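Local coordinates for gram-negative insecticidal protein (Chromobacterium piscinae, PDB 6FBM), which is an insecticidal toxin of the MACPF and beta-tripod families, and probably acts by forming pores in membranes of the target insect's cells, at residues Arg146-Asp151 and Lys165-Tyr170; Ala285-Asp288 and Arg292-Glu295; Val317-Ala322 and Gln517-Met522. All coordinates share one frame; numbering follows the deposited sequence.

Contact 1. Residues Arg146-Asp151 and Lys165-Tyr170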
loop_
_atom_site.group_PDB
_atom_site.type_symbol
_atom_site.label_atom_id
_atom_site.label_comp_id
_atom_site.label_asym_id
_atom_site.label_seq_id
_atom_site.Cartn_x
_atom_site.Cartn_y
_atom_site.Cartn_z
ATOM N N ARG A 146 32.967 21.760 -7.396
ATOM C CA ARG A 146 33.227 20.474 -8.036
ATOM C C ARG A 146 34.351 20.708 -9.026
ATOM O O ARG A 146 34.557 21.823 -9.499
ATOM C CB ARG A 146 31.998 19.916 -8.752
ATOM C CG ARG A 146 30.842 19.605 -7.819
ATOM C CD ARG A 146 30.094 18.339 -8.101
ATOM N NE ARG A 146 30.884 17.148 -7.782
ATOM C CZ ARG A 146 30.819 16.459 -6.637
ATOM N NH1 ARG A 146 29.998 16.811 -5.642
ATOM N NH2 ARG A 146 31.591 15.385 -6.483
ATOM N N ARG A 147 35.061 19.630 -9.337
ATOM C CA ARG A 147 36.303 19.701 -10.101
ATOM C C ARG A 147 36.107 20.390 -11.464
ATOM O O ARG A 147 36.726 21.420 -11.711
ATOM C CB ARG A 147 36.934 18.299 -10.226
ATOM C CG ARG A 147 38.369 18.229 -10.779
ATOM C CD ARG A 147 38.447 17.618 -12.179
ATOM N NE ARG A 147 37.968 16.214 -12.228
ATOM C CZ ARG A 147 36.854 15.764 -12.843
ATOM N NH1 ARG A 147 36.024 16.581 -13.516
ATOM N NH2 ARG A 147 36.563 14.468 -12.776
ATOM N N ASP A 148 35.234 19.860 -12.326
ATOM C CA ASP A 148 35.140 20.417 -13.689
ATOM C C ASP A 148 34.562 21.844 -13.724
ATOM O O ASP A 148 34.962 22.653 -14.570
ATOM C CB ASP A 148 34.502 19.482 -14.752
ATOM C CG ASP A 148 33.356 18.606 -14.219
ATOM O OD1 ASP A 148 32.590 19.050 -13.334
ATOM O OD2 ASP A 148 33.240 17.458 -14.699
ATOM N N PHE A 149 33.671 22.171 -12.785
ATOM C CA PHE A 149 33.180 23.529 -12.673
ATOM C C PHE A 149 34.318 24.464 -12.266
ATOM O O PHE A 149 34.502 25.498 -12.903
ATOM C CB PHE A 149 31.983 23.630 -11.723
ATOM C CG PHE A 149 31.501 25.043 -11.490
ATOM C CD1 PHE A 149 31.178 25.859 -12.558
ATOM C CD2 PHE A 149 31.360 25.540 -10.206
ATOM C CE1 PHE A 149 30.735 27.150 -12.351
ATOM C CE2 PHE A 149 30.906 26.827 -9.988
ATOM C CZ PHE A 149 30.595 27.631 -11.057
ATOM N N ARG A 150 35.092 24.094 -11.242
ATOM C CA ARG A 150 36.272 24.883 -10.863
ATOM C C ARG A 150 37.206 25.128 -12.054
ATOM O O ARG A 150 37.673 26.257 -12.248
ATOM C CB ARG A 150 37.070 24.236 -9.713
ATOM C CG ARG A 150 38.350 24.996 -9.329
ATOM C CD ARG A 150 39.242 24.294 -8.316
ATOM N NE ARG A 150 38.538 24.103 -7.051
ATOM C CZ ARG A 150 38.243 25.072 -6.168
ATOM N NH1 ARG A 150 38.599 26.364 -6.379
ATOM N NH2 ARG A 150 37.566 24.742 -5.058
ATOM N N ASP A 151 37.478 24.078 -12.839
ATOM C CA ASP A 151 38.404 24.194 -13.965
ATOM C C ASP A 151 37.841 25.171 -14.996
ATOM O O ASP A 151 38.523 26.143 -15.340
ATOM C CB ASP A 151 38.763 22.825 -14.569
ATOM C CG ASP A 151 39.684 21.982 -13.625
ATOM O OD1 ASP A 151 40.232 22.510 -12.626
ATOM O OD2 ASP A 151 39.875 20.761 -13.853
ATOM N N LYS A 165 26.309 28.885 -20.484
ATOM C CA LYS A 165 25.487 27.793 -21.037
ATOM C C LYS A 165 25.630 26.508 -20.207
ATOM O O LYS A 165 24.625 25.894 -19.828
ATOM C CB LYS A 165 25.812 27.548 -22.522
ATOM C CG LYS A 165 25.057 26.389 -23.176
ATOM C CD LYS A 165 25.917 25.152 -23.373
ATOM C CE LYS A 165 25.320 24.258 -24.471
ATOM N NZ LYS A 165 25.409 24.787 -25.861
ATOM N N ARG A 166 26.868 26.122 -19.908
ATOM C CA ARG A 166 27.147 24.890 -19.155
ATOM C C ARG A 166 26.587 24.900 -17.727
ATOM O O ARG A 166 26.009 23.913 -17.283
ATOM C CB ARG A 166 28.640 24.622 -19.063
ATOM C CG ARG A 166 29.317 24.122 -20.322
ATOM C CD ARG A 166 30.826 24.069 -20.123
ATOM N NE ARG A 166 31.382 22.697 -20.078
ATOM C CZ ARG A 166 32.296 22.180 -20.901
ATOM N NH1 ARG A 166 32.896 22.922 -21.810
ATOM N NH2 ARG A 166 32.680 20.923 -20.737
ATOM N N TYR A 167 26.777 26.004 -17.017
ATOM C CA TYR A 167 26.529 26.050 -15.583
ATOM C C TYR A 167 25.395 26.961 -15.127
ATOM O O TYR A 167 24.918 26.817 -13.997
ATOM C CB TYR A 167 27.828 26.443 -14.872
ATOM C CG TYR A 167 28.917 25.436 -15.126
ATOM C CD1 TYR A 167 28.895 24.192 -14.493
ATOM C CD2 TYR A 167 29.936 25.702 -16.025
ATOM C CE1 TYR A 167 29.881 23.255 -14.743
ATOM C CE2 TYR A 167 30.910 24.766 -16.287
ATOM C CZ TYR A 167 30.874 23.539 -15.651
ATOM O OH TYR A 167 31.853 22.616 -15.897
ATOM N N GLY A 168 24.964 27.872 -15.990
ATOM C CA GLY A 168 24.103 28.980 -15.592
ATOM C C GLY A 168 24.921 30.139 -15.048
ATOM O O GLY A 168 25.938 29.923 -14.388
ATOM N N PRO A 169 24.500 31.374 -15.324
ATOM C CA PRO A 169 25.230 32.515 -14.774
ATOM C C PRO A 169 24.980 32.740 -13.276
ATOM O O PRO A 169 25.800 33.396 -12.616
ATOM C CB PRO A 169 24.688 33.693 -15.576
ATOM C CG PRO A 169 23.286 33.281 -15.926
ATOM C CD PRO A 169 23.304 31.786 -16.089
ATOM N N TYR A 170 23.850 32.229 -12.765
ATOM C CA TYR A 170 23.519 32.345 -11.361
ATOM C C TYR A 170 23.196 30.976 -10.820
ATOM O O TYR A 170 22.793 30.103 -11.571
ATOM C CB TYR A 170 22.317 33.257 -11.182
ATOM C CG TYR A 170 22.643 34.714 -11.255
ATOM C CD1 TYR A 170 22.858 35.352 -12.471
ATOM C CD2 TYR A 170 22.744 35.459 -10.102
ATOM C CE1 TYR A 170 23.164 36.695 -12.523
ATOM C CE2 TYR A 170 23.056 36.812 -10.141
ATOM C CZ TYR A 170 23.257 37.425 -11.347
ATOM O OH TYR A 170 23.554 38.754 -11.350
#
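Phe149 of helix 147-154 and Tyr167, the last residue of helix 160-167, form an edge-to-face aromatic pair that joins two consecutive helices of the MACPF region. The ring centroids are 4.7 Å apart and the planes meet at 51°, short of a perpendicular T. Phe149 CD1 sits 3.3 Å above the Tyr167 plane, over the ring centre, and comes equally near to Tyr167 CD1 and CG, at 3.4 Å. The phenylalanine thus offers one ring edge, CD1 with CE1, to a single tyrosine face, while its CB lies near Tyr167 CE1. The two side chains run antiparallel past one another. Phe149 leaves its helix with CG anti to the backbone N (chi1 176°), whereas Tyr167 has CG beside its own N (chi1 -61°), on a CB directed toward helix 147-154. That course brings the phenol to the backbone near Asp148, but the hydrogen bond of Tyr167 OH is made with Asp152 OD2, one turn after Asp148 in helix 147-154. The buried ring pair is therefore accompanied by a polar tie between the two helices. Leu40 also packs on Phe149. Directly after Tyr167 the helix ends at Gly168, whose positive phi turns the chain toward strand 170-177. On the solvent side, Arg147 and Asp148 form a salt bridge, its hydrogen bond weak, with NH1 of Arg147 3.1 Å from OD2 of Asp148.

Contact 2. Residues Ala285-Asp288 and Arg292-Glu295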
loop_
_atom_site.group_PDB
_atom_site.type_symbol
_atom_site.label_atom_id
_atom_site.label_comp_id
_atom_site.label_asym_id
_atom_site.label_seq_id
_atom_site.Cartn_x
_atom_site.Cartn_y
_atom_site.Cartn_z
ATOM N N ALA A 285 31.274 35.630 -8.894
ATOM C CA ALA A 285 31.805 35.805 -7.529
ATOM C C ALA A 285 32.610 34.598 -6.999
ATOM O O ALA A 285 33.391 34.745 -6.059
ATOM C CB ALA A 285 30.676 36.151 -6.559
ATOM N N LEU A 286 32.419 33.419 -7.595
ATOM C CA LEU A 286 33.154 32.209 -7.219
ATOM C C LEU A 286 34.531 32.057 -7.855
ATOM O O LEU A 286 35.313 31.178 -7.460
ATOM C CB LEU A 286 32.318 30.979 -7.580
ATOM C CG LEU A 286 30.938 30.899 -6.931
ATOM C CD1 LEU A 286 30.113 29.812 -7.619
ATOM C CD2 LEU A 286 31.096 30.636 -5.444
ATOM N N ALA A 287 34.822 32.862 -8.876
ATOM C CA ALA A 287 36.099 32.760 -9.576
ATOM C C ALA A 287 37.237 33.222 -8.659
ATOM O O ALA A 287 37.047 34.142 -7.854
ATOM C CB ALA A 287 36.059 33.589 -10.846
ATOM N N ASP A 288 38.395 32.560 -8.757
ATOM C CA ASP A 288 39.572 32.883 -7.913
ATOM C C ASP A 288 40.101 34.302 -8.150
ATOM O O ASP A 288 40.283 35.055 -7.192
ATOM C CB ASP A 288 40.718 31.879 -8.133
ATOM C CG ASP A 288 40.433 30.506 -7.559
ATOM O OD1 ASP A 288 39.686 30.375 -6.574
ATOM O OD2 ASP A 288 40.990 29.538 -8.083
ATOM N N ARG A 292 38.956 37.586 -13.665
ATOM C CA ARG A 292 38.019 36.581 -14.155
ATOM C C ARG A 292 36.578 36.882 -13.696
ATOM O O ARG A 292 35.634 36.760 -14.485
ATOM C CB ARG A 292 38.495 35.194 -13.699
ATOM C CG ARG A 292 37.711 34.001 -14.217
ATOM C CD ARG A 292 37.505 33.982 -15.717
ATOM N NE ARG A 292 36.945 32.700 -16.125
ATOM C CZ ARG A 292 36.540 32.389 -17.358
ATOM N NH1 ARG A 292 36.609 33.275 -18.365
ATOM N NH2 ARG A 292 36.046 31.164 -17.581
ATOM N N ARG A 293 36.420 37.306 -12.438
ATOM C CA ARG A 293 35.121 37.745 -11.904
ATOM C C ARG A 293 34.551 38.843 -12.754
ATOM O O ARG A 293 33.359 38.882 -13.031
ATOM C CB ARG A 293 35.243 38.301 -10.479
ATOM C CG ARG A 293 35.626 37.286 -9.413
ATOM C CD ARG A 293 35.875 37.948 -8.072
ATOM N NE ARG A 293 36.716 37.097 -7.238
ATOM C CZ ARG A 293 37.287 37.466 -6.087
ATOM N NH1 ARG A 293 37.038 38.656 -5.538
ATOM N NH2 ARG A 293 38.053 36.595 -5.437
ATOM N N VAL A 294 35.424 39.756 -13.145
ATOM C CA VAL A 294 35.023 40.930 -13.868
ATOM C C VAL A 294 34.694 40.558 -15.296
ATOM O O VAL A 294 33.672 41.017 -15.795
ATOM C CB VAL A 294 36.087 42.065 -13.746
ATOM C CG1 VAL A 294 35.836 43.196 -14.737
ATOM C CG2 VAL A 294 36.085 42.621 -12.322
ATOM N N GLU A 295 35.517 39.744 -15.966
ATOM C CA GLU A 295 35.239 39.456 -17.378
ATOM C C GLU A 295 33.964 38.650 -17.535
ATOM O O GLU A 295 33.205 38.877 -18.487
ATOM C CB GLU A 295 36.412 38.841 -18.154
ATOM C CG GLU A 295 36.884 37.481 -17.715
ATOM C CD GLU A 295 37.535 36.653 -18.818
ATOM O OE1 GLU A 295 38.410 35.818 -18.534
ATOM O OE2 GLU A 295 37.148 36.766 -19.986
#
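The guanidinium of Arg293 has the carbonyl oxygen of Ala287 at its edge, close to its plane, in a loop-to-helix junction of the MACPF region: residues 285-288 lead out of strand 280-282 and residues 292-295 belong to helix 290-298. Arg293 NE donates to Ala287 O over 3.0 Å in a nearly straight bond (169° at the hydrogen), tilted from the carbonyl plane. Arg293 NH2 reaches the next carbonyl, Asp288 O, only weakly, at 3.2 Å and a bent angle of 122°. Two successive backbone oxygens thus meet one guanidinium, the first held firmly. Arg293 starts with CG beside its backbone N (chi1 -67°) and then runs extended to NE, which carries the head back along the helix to the preceding loop. The like-charged Arg142 lies close too, its NH1 weakly hydrogen-bonded to Ala285 O.

The second flat group, of Arg292, turns elsewhere. A bend at chi2 leads it away from the loop, and its NE and NH2 donate to Leu153 O and Met158 O, tying helix 290-298 to the end of helix 147-154 and the loop beyond. The carboxylate of Glu295 lies at its edge; Arg292 NH1 forms a hydrogen-bonded salt bridge with Glu295 OE1 (3.1 Å), from above the carboxylate plane. The methyl of Ala287 touches both arginine stems, its CB 3.8 Å from Arg292 CG and 4.0 Å from Arg293 CG.

Contact 3. Residues Val317-Ala322 and Gln517-Met522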
loop_
_atom_site.group_PDB
_atom_site.type_symbol
_atom_site.label_atom_id
_atom_site.label_comp_id
_atom_site.label_asym_id
_atom_site.label_seq_id
_atom_site.Cartn_x
_atom_site.Cartn_y
_atom_site.Cartn_z
ATOM N N VAL A 317 -5.574 49.223 -32.260
ATOM C CA VAL A 317 -6.708 48.433 -31.739
ATOM C C VAL A 317 -8.074 48.838 -32.211
ATOM O O VAL A 317 -9.062 48.157 -31.903
ATOM C CB VAL A 317 -6.708 48.411 -30.201
ATOM C CG1 VAL A 317 -5.484 47.664 -29.707
ATOM C CG2 VAL A 317 -6.782 49.833 -29.597
ATOM N N LEU A 318 -8.147 49.926 -32.976
ATOM C CA LEU A 318 -9.387 50.343 -33.600
ATOM C C LEU A 318 -9.275 50.097 -35.078
ATOM O O LEU A 318 -8.383 50.601 -35.739
ATOM C CB LEU A 318 -9.663 51.806 -33.300
ATOM C CG LEU A 318 -9.997 52.133 -31.847
ATOM C CD1 LEU A 318 -10.146 53.639 -31.629
ATOM C CD2 LEU A 318 -11.267 51.419 -31.399
ATOM N N LEU A 319 -10.212 49.316 -35.582
ATOM C CA LEU A 319 -10.332 49.050 -36.991
ATOM C C LEU A 319 -11.219 50.137 -37.562
ATOM O O LEU A 319 -12.398 50.228 -37.217
ATOM C CB LEU A 319 -10.959 47.675 -37.161
ATOM C CG LEU A 319 -11.103 47.054 -38.544
ATOM C CD1 LEU A 319 -9.781 46.949 -39.269
ATOM C CD2 LEU A 319 -11.774 45.702 -38.393
ATOM N N MET A 320 -10.641 50.955 -38.442
ATOM C CA MET A 320 -11.356 52.067 -39.082
ATOM C C MET A 320 -11.890 51.716 -40.480
ATOM O O MET A 320 -11.236 51.054 -41.298
ATOM C CB MET A 320 -10.432 53.266 -39.212
ATOM C CG MET A 320 -11.134 54.537 -39.593
ATOM S SD MET A 320 -10.049 55.973 -39.448
ATOM C CE MET A 320 -8.818 55.632 -40.718
ATOM N N ASP A 321 -13.090 52.204 -40.746
ATOM C CA ASP A 321 -13.627 52.307 -42.083
ATOM C C ASP A 321 -13.843 53.810 -42.311
ATOM O O ASP A 321 -14.746 54.402 -41.719
ATOM C CB ASP A 321 -14.918 51.496 -42.172
ATOM C CG ASP A 321 -15.616 51.649 -43.504
ATOM O OD1 ASP A 321 -15.150 52.456 -44.329
ATOM O OD2 ASP A 321 -16.654 51.010 -43.700
ATOM N N ALA A 322 -12.975 54.414 -43.134
ATOM C CA ALA A 322 -12.965 55.872 -43.322
ATOM C C ALA A 322 -14.017 56.365 -44.312
ATOM O O ALA A 322 -14.310 57.563 -44.326
ATOM C CB ALA A 322 -11.577 56.361 -43.751
ATOM N N GLN A 517 -6.881 47.055 -44.427
ATOM C CA GLN A 517 -5.598 46.618 -44.987
ATOM C C GLN A 517 -4.395 46.813 -44.034
ATOM O O GLN A 517 -3.606 45.872 -43.851
ATOM C CB GLN A 517 -5.325 47.259 -46.372
ATOM C CG GLN A 517 -4.110 46.703 -47.138
ATOM C CD GLN A 517 -4.073 45.167 -47.229
ATOM O OE1 GLN A 517 -5.063 44.532 -47.650
ATOM N NE2 GLN A 517 -2.920 44.563 -46.864
ATOM N N GLU A 518 -4.257 47.995 -43.428
ATOM C CA GLU A 518 -3.174 48.248 -42.446
ATOM C C GLU A 518 -3.230 47.255 -41.253
ATOM O O GLU A 518 -2.186 46.869 -40.722
ATOM C CB GLU A 518 -3.212 49.697 -41.912
ATOM C CG GLU A 518 -2.687 50.765 -42.875
ATOM C CD GLU A 518 -3.195 52.198 -42.571
ATOM O OE1 GLU A 518 -3.910 52.442 -41.562
ATOM O OE2 GLU A 518 -2.834 53.123 -43.338
ATOM N N MET A 519 -4.445 46.859 -40.857
ATOM C CA MET A 519 -4.660 45.911 -39.764
ATOM C C MET A 519 -4.202 44.513 -40.158
ATOM O O MET A 519 -3.474 43.890 -39.388
ATOM C CB MET A 519 -6.138 45.877 -39.294
ATOM C CG MET A 519 -6.409 45.167 -37.957
ATOM S SD MET A 519 -5.706 46.025 -36.505
ATOM C CE MET A 519 -6.913 47.285 -36.158
ATOM N N LYS A 520 -4.638 44.025 -41.330
ATOM C CA LYS A 520 -4.134 42.753 -41.891
ATOM C C LYS A 520 -2.605 42.692 -41.879
ATOM O O LYS A 520 -2.012 41.718 -41.394
ATOM C CB LYS A 520 -4.607 42.530 -43.341
ATOM C CG LYS A 520 -5.884 41.723 -43.538
ATOM C CD LYS A 520 -5.804 40.781 -44.775
ATOM C CE LYS A 520 -7.042 39.915 -44.931
ATOM N NZ LYS A 520 -8.279 40.686 -45.285
ATOM N N SER A 521 -1.989 43.752 -42.399
ATOM C CA SER A 521 -0.535 43.832 -42.524
ATOM C C SER A 521 0.166 43.866 -41.152
ATOM O O SER A 521 1.121 43.112 -40.915
ATOM C CB SER A 521 -0.150 45.050 -43.382
ATOM O OG SER A 521 1.254 45.246 -43.405
ATOM N N MET A 522 -0.315 44.735 -40.262
ATOM C CA MET A 522 0.183 44.834 -38.877
ATOM C C MET A 522 0.050 43.506 -38.130
ATOM O O MET A 522 0.999 43.064 -37.511
ATOM C CB MET A 522 -0.564 45.958 -38.135
ATOM C CG MET A 522 -0.095 46.278 -36.720
ATOM S SD MET A 522 -0.636 45.134 -35.435
ATOM C CE MET A 522 -2.400 45.029 -35.692
#
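Met519 of helix 516-524 packs against Leu319 of strand 318-321, a helix set against an inner strand of a mixed four-stranded sheet. The apolar contact rests on these two buried residues, whose side chains pass at a slant. Leu319 CD1 approaches Met519 CB at 3.8 Å and Met519 CG at 4.0 Å, touching the stem of the methionine rather than its sulfur. Met519 has CG anti to its backbone N (chi1 -166°) and then bends at both chi2 and chi3, which folds the terminal methyl back onto the strand. Leu377 also packs on Met519, and Lys375 of the adjacent strand 373-376 and Tyr352 of the strand beyond it touch Leu319.

No hydrogen bond joins the two segments; polar links run within the sheet instead. Leu318 and Met320 bond through their backbones to the parallel strand 513-515, which runs directly into helix 516-524, while Leu319 and Asp321 bond to strand 373-376. At the start of the helix, Glu518 OE1 accepts from the backbone N of Ser515. Strand pairing thus keeps the two segments close despite 195 residues of separation.

Against the backbone itself, the methionine makes a van der Waals contact: Met519 CE lies 3.7 Å from Leu318 O.

Contacts 1 and 2 form one cluster in the MACPF region, their centres 12 Å apart, with contact 1 complete along the chain before contact 2 begins. They touch directly: Phe149 CE2 packs on Leu286 CD1 at 3.9 Å. Helix 147-154 belongs to contact 1 and is touched by Leu286 and Ala287 and bonded by Arg292 of contact 2. Contact 3 comes last along the chain and lies far off, its centre 51 Å from that of contact 1 and 53 Å from that of contact 2. It pairs residues 317-322 with the C-terminal helix, closing a separate region whose intervening chain is rich in strands. The elongated molecule thus keeps its probable pore-forming part apart from its C-terminal beta-rich part.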